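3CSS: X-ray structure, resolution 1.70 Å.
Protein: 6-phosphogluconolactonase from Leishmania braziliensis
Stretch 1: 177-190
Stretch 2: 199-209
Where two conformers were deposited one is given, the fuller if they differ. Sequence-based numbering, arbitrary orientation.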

# COMPACT_ATOMS: atom_id res chain seq x y z
N VAL A 177 -1.14 -1.29 16.71
CA VAL A 177 0.23 -0.83 16.86
C VAL A 177 0.64 0.12 15.71
O VAL A 177 1.18 1.20 15.96
CB VAL A 177 1.24 -2.03 16.95
CG1 VAL A 177 2.65 -1.54 16.78
CG2 VAL A 177 1.07 -2.74 18.29
N ALA A 178 0.33 -0.27 14.47
CA ALA A 178 0.71 0.49 13.27
C ALA A 178 0.14 1.90 13.27
O ALA A 178 0.73 2.81 12.72
CB ALA A 178 0.28 -0.26 12.02
N ALA A 179 -1.04 2.08 13.85
CA ALA A 179 -1.68 3.39 13.82
C ALA A 179 -0.86 4.48 14.49
O ALA A 179 -1.01 5.65 14.15
CB ALA A 179 -3.07 3.31 14.46
N THR A 180 -0.02 4.11 15.47
CA THR A 180 0.82 5.08 16.17
C THR A 180 2.30 4.71 16.14
O THR A 180 3.11 5.27 16.90
CB THR A 180 0.36 5.29 17.65
OG1 THR A 180 0.40 4.03 18.37
CG2 THR A 180 -1.05 5.86 17.68
N ASP A 181 2.68 3.82 15.23
CA ASP A 181 4.07 3.37 15.15
C ASP A 181 4.85 4.36 14.33
O ASP A 181 4.71 4.41 13.11
CB ASP A 181 4.16 1.98 14.54
CG ASP A 181 5.57 1.38 14.62
OD1 ASP A 181 6.56 2.15 14.74
OD2 ASP A 181 5.67 0.14 14.55
N GLU A 182 5.68 5.16 15.01
CA GLU A 182 6.57 6.13 14.38
C GLU A 182 8.03 5.70 14.43
O GLU A 182 8.93 6.51 14.16
CB GLU A 182 6.44 7.50 15.07
CG GLU A 182 5.04 8.11 15.04
CD GLU A 182 4.53 8.40 13.63
OE1 GLU A 182 5.34 8.40 12.67
OE2 GLU A 182 3.32 8.64 13.50
N GLU A 183 8.28 4.44 14.76
CA GLU A 183 9.63 3.93 15.04
C GLU A 183 10.14 2.87 14.05
O GLU A 183 11.35 2.62 13.99
CB GLU A 183 9.65 3.31 16.44
CG GLU A 183 9.38 4.29 17.58
CD GLU A 183 9.41 3.63 18.95
OE1 GLU A 183 9.25 2.39 19.04
OE2 GLU A 183 9.57 4.36 19.96
N HIS A 184 9.25 2.21 13.33
CA HIS A 184 9.65 1.11 12.45
C HIS A 184 9.35 1.39 10.99
O HIS A 184 8.48 2.19 10.66
CB HIS A 184 8.96 -0.19 12.89
CG HIS A 184 9.20 -0.56 14.32
ND1 HIS A 184 8.31 -0.25 15.32
CD2 HIS A 184 10.23 -1.22 14.91
CE1 HIS A 184 8.77 -0.72 16.48
NE2 HIS A 184 9.95 -1.29 16.26
N VAL A 185 10.09 0.72 10.11
CA VAL A 185 9.78 0.70 8.67
C VAL A 185 8.56 -0.20 8.39
O VAL A 185 7.69 0.16 7.60
CB VAL A 185 10.99 0.19 7.85
CG1 VAL A 185 10.64 -0.04 6.41
CG2 VAL A 185 12.18 1.17 7.96
N VAL A 186 8.53 -1.38 9.01
CA VAL A 186 7.41 -2.30 8.89
C VAL A 186 6.81 -2.49 10.28
O VAL A 186 7.52 -2.81 11.25
CB VAL A 186 7.84 -3.69 8.33
CG1 VAL A 186 6.65 -4.60 8.13
CG2 VAL A 186 8.61 -3.53 7.04
N SER A 187 5.50 -2.27 10.38
CA SER A 187 4.79 -2.42 11.64
C SER A 187 3.76 -3.55 11.51
O SER A 187 3.75 -4.28 10.51
CB SER A 187 4.12 -1.10 12.00
OG SER A 187 3.63 -1.10 13.34
N VAL A 188 2.91 -3.68 12.52
CA VAL A 188 1.99 -4.80 12.63
C VAL A 188 0.60 -4.35 13.07
O VAL A 188 0.44 -3.29 13.69
CB VAL A 188 2.55 -5.83 13.65
CG1 VAL A 188 3.92 -6.32 13.17
CG2 VAL A 188 2.63 -5.26 15.06
N SER A 189 -0.40 -5.16 12.77
CA SER A 189 -1.76 -4.87 13.18
C SER A 189 -2.63 -6.09 13.04
O SER A 189 -2.31 -7.00 12.29
CB SER A 189 -2.35 -3.81 12.27
OG SER A 189 -2.40 -4.31 10.95
N PHE A 190 -3.74 -6.06 13.77
CA PHE A 190 -4.87 -6.96 13.53
C PHE A 190 -6.02 -6.09 12.99
O PHE A 190 -6.18 -4.92 13.39
CB PHE A 190 -5.28 -7.67 14.84
CG PHE A 190 -6.10 -8.91 14.61
CD1 PHE A 190 -5.46 -10.11 14.33
CD2 PHE A 190 -7.50 -8.88 14.65
CE1 PHE A 190 -6.18 -11.27 14.10
CE2 PHE A 190 -8.24 -10.02 14.42
CZ PHE A 190 -7.57 -11.23 14.16
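Stretch 2 (199-209) VWRVTLSKTVI

Stretch 2 lies alongside stretch 1 as an antiparallel neighbour. Strand 201-204 pairs with strand 186-189, and their N-to-C directions differ by 141°, so the pair is clearly twisted. The axes approach to 4.5 Å. After the strand, Ser205 leads into a helix that begins at Lys206 and continues beyond the stretch.

The register sets Val186 against Leu204, Ser187 against Thr203, Val188 against Val202 and Ser189 against Arg201. Ser187 and Thr203 bond in both directions: Ser187 N to Thr203 O is 2.8 Å, and Thr203 N to Ser187 O is 3.0 Å. Arg201 N to Ser189 O is 2.8 Å, while the return bond from Ser189 N to Arg201 O is longer, 3.3 Å.

Val186, Val188, Val202 and Leu204 share one face of the sheet. Val202 is m, with its CB 3.9 Å from Val186 CG1. Val188, also m, places CG2 4.1 Å from Trp200 CZ3. The other face carries Ser187, Ser189, Arg201 and Thr203. Thr203 is t, and its CG2 lies 3.6 Å from Ala178 CB; its OG1 donates to Leu204 O at 2.9 Å. Arg201 begins m, m and its end leads away from stretch 1; NE of Arg201 donates to Val199 O at 3.0 Å.

Beyond the paired strands, Trp200 is m with chi2 at 88°. Its end comes nearer to stretch 1 and offers a ring face to the edge of Phe190. Phe190 CD1 is 3.4 Å from Trp200 CD1, and the planes meet at 65°. Phe190 CB also sits over the six-membered ring of Trp200, 4.1 Å from its centroid.

At the other end, Ser205 N bonds to Val185 O at 3.0 Å. Ser205 is p, and its OG donates to His184 O at 2.8 Å. The same OG caps the helix, weakly accepting from Val208 N at 3.4 Å. Val208 is t, with CG2 3.8 Å from Val185 CG1.

Lys206 points toward stretch 1. Its chi angles run m, t, m, t, carrying NZ to Ala179 O at 3.0 Å and to Glu182 OE2 at 2.8 Å. The latter contact is a salt bridge, though its hydrogen bond is weak. Glu182 starts sideways, but its m, m conformation brings the carboxylate nearer. One water accepts from Lys206 N at 3.0 Å and donates to Ala178 O at 2.7 Å and Asp181 O at 2.8 Å, tying the helix start to Ala178 and Asp181.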

# COMPACT_ATOMS: atom_id res chain seq x y z
N VAL A 199 -6.82 -11.97 10.42
CA VAL A 199 -5.48 -12.51 10.51
C VAL A 199 -4.54 -11.34 10.74
O VAL A 199 -4.77 -10.23 10.21
CB VAL A 199 -5.05 -13.27 9.20
CG1 VAL A 199 -5.11 -12.37 7.98
CG2 VAL A 199 -3.65 -13.93 9.36
N TRP A 200 -3.48 -11.58 11.52
CA TRP A 200 -2.45 -10.57 11.74
C TRP A 200 -1.84 -10.11 10.43
O TRP A 200 -1.83 -10.85 9.42
CB TRP A 200 -1.36 -11.05 12.73
CG TRP A 200 -1.76 -10.84 14.14
CD1 TRP A 200 -2.48 -11.69 14.94
CD2 TRP A 200 -1.50 -9.67 14.94
NE1 TRP A 200 -2.67 -11.13 16.17
CE2 TRP A 200 -2.10 -9.88 16.19
CE3 TRP A 200 -0.82 -8.47 14.71
CZ2 TRP A 200 -2.05 -8.93 17.21
CZ3 TRP A 200 -0.77 -7.53 15.71
CH2 TRP A 200 -1.37 -7.77 16.95
N ARG A 201 -1.37 -8.86 10.46
CA ARG A 201 -0.81 -8.17 9.31
C ARG A 201 0.58 -7.61 9.57
O ARG A 201 0.95 -7.29 10.71
CB ARG A 201 -1.71 -6.98 8.87
CG ARG A 201 -3.21 -7.23 8.88
CD ARG A 201 -3.61 -8.28 7.86
NE ARG A 201 -5.06 -8.49 7.80
CZ ARG A 201 -5.89 -7.77 7.06
NH1 ARG A 201 -5.44 -6.78 6.30
NH2 ARG A 201 -7.19 -8.03 7.07
N VAL A 202 1.33 -7.46 8.49
CA VAL A 202 2.44 -6.53 8.47
C VAL A 202 2.10 -5.42 7.48
O VAL A 202 1.34 -5.63 6.52
CB VAL A 202 3.78 -7.20 8.12
CG1 VAL A 202 4.16 -8.21 9.21
CG2 VAL A 202 3.71 -7.88 6.80
N THR A 203 2.65 -4.24 7.75
CA THR A 203 2.38 -3.07 6.93
C THR A 203 3.59 -2.14 6.89
O THR A 203 4.31 -2.01 7.87
CB THR A 203 1.13 -2.29 7.46
OG1 THR A 203 0.78 -1.25 6.54
CG2 THR A 203 1.35 -1.73 8.87
N LEU A 204 3.81 -1.51 5.74
CA LEU A 204 4.63 -0.32 5.71
C LEU A 204 4.04 0.67 6.72
O LEU A 204 2.82 0.74 6.90
CB LEU A 204 4.67 0.28 4.31
CG LEU A 204 5.34 -0.54 3.21
CD1 LEU A 204 5.30 0.19 1.87
CD2 LEU A 204 6.78 -0.97 3.62
N SER A 205 4.93 1.39 7.40
CA SER A 205 4.51 2.34 8.42
C SER A 205 4.06 3.65 7.81
O SER A 205 4.32 3.92 6.64
CB SER A 205 5.67 2.60 9.38
OG SER A 205 6.75 3.21 8.68
N LYS A 206 3.39 4.47 8.60
CA LYS A 206 3.03 5.83 8.17
C LYS A 206 4.24 6.57 7.62
O LYS A 206 4.14 7.26 6.61
CB LYS A 206 2.42 6.62 9.34
CG LYS A 206 1.11 6.08 9.83
CD LYS A 206 0.46 6.96 10.91
CE LYS A 206 1.31 7.06 12.14
NZ LYS A 206 0.65 7.96 13.17
N THR A 207 5.38 6.44 8.30
CA THR A 207 6.62 7.11 7.91
C THR A 207 7.04 6.79 6.48
O THR A 207 7.36 7.69 5.70
CB THR A 207 7.76 6.73 8.87
OG1 THR A 207 7.34 6.95 10.22
CG2 THR A 207 9.00 7.58 8.60
N VAL A 208 7.05 5.51 6.15
CA VAL A 208 7.45 5.10 4.80
C VAL A 208 6.52 5.74 3.79
O VAL A 208 6.94 6.30 2.78
CB VAL A 208 7.45 3.57 4.63
CG1 VAL A 208 7.76 3.19 3.19
CG2 VAL A 208 8.44 2.92 5.58
N ILE A 209 5.22 5.67 4.06
CA ILE A 209 4.23 6.25 3.15
C ILE A 209 4.42 7.76 2.99
O ILE A 209 4.33 8.30 1.88
CB ILE A 209 2.79 5.86 3.61
CG1 ILE A 209 2.63 4.35 3.50
CG2 ILE A 209 1.76 6.54 2.74
CD1 ILE A 209 1.42 3.79 4.21
O HOH W 1 2.93 3.25 11.25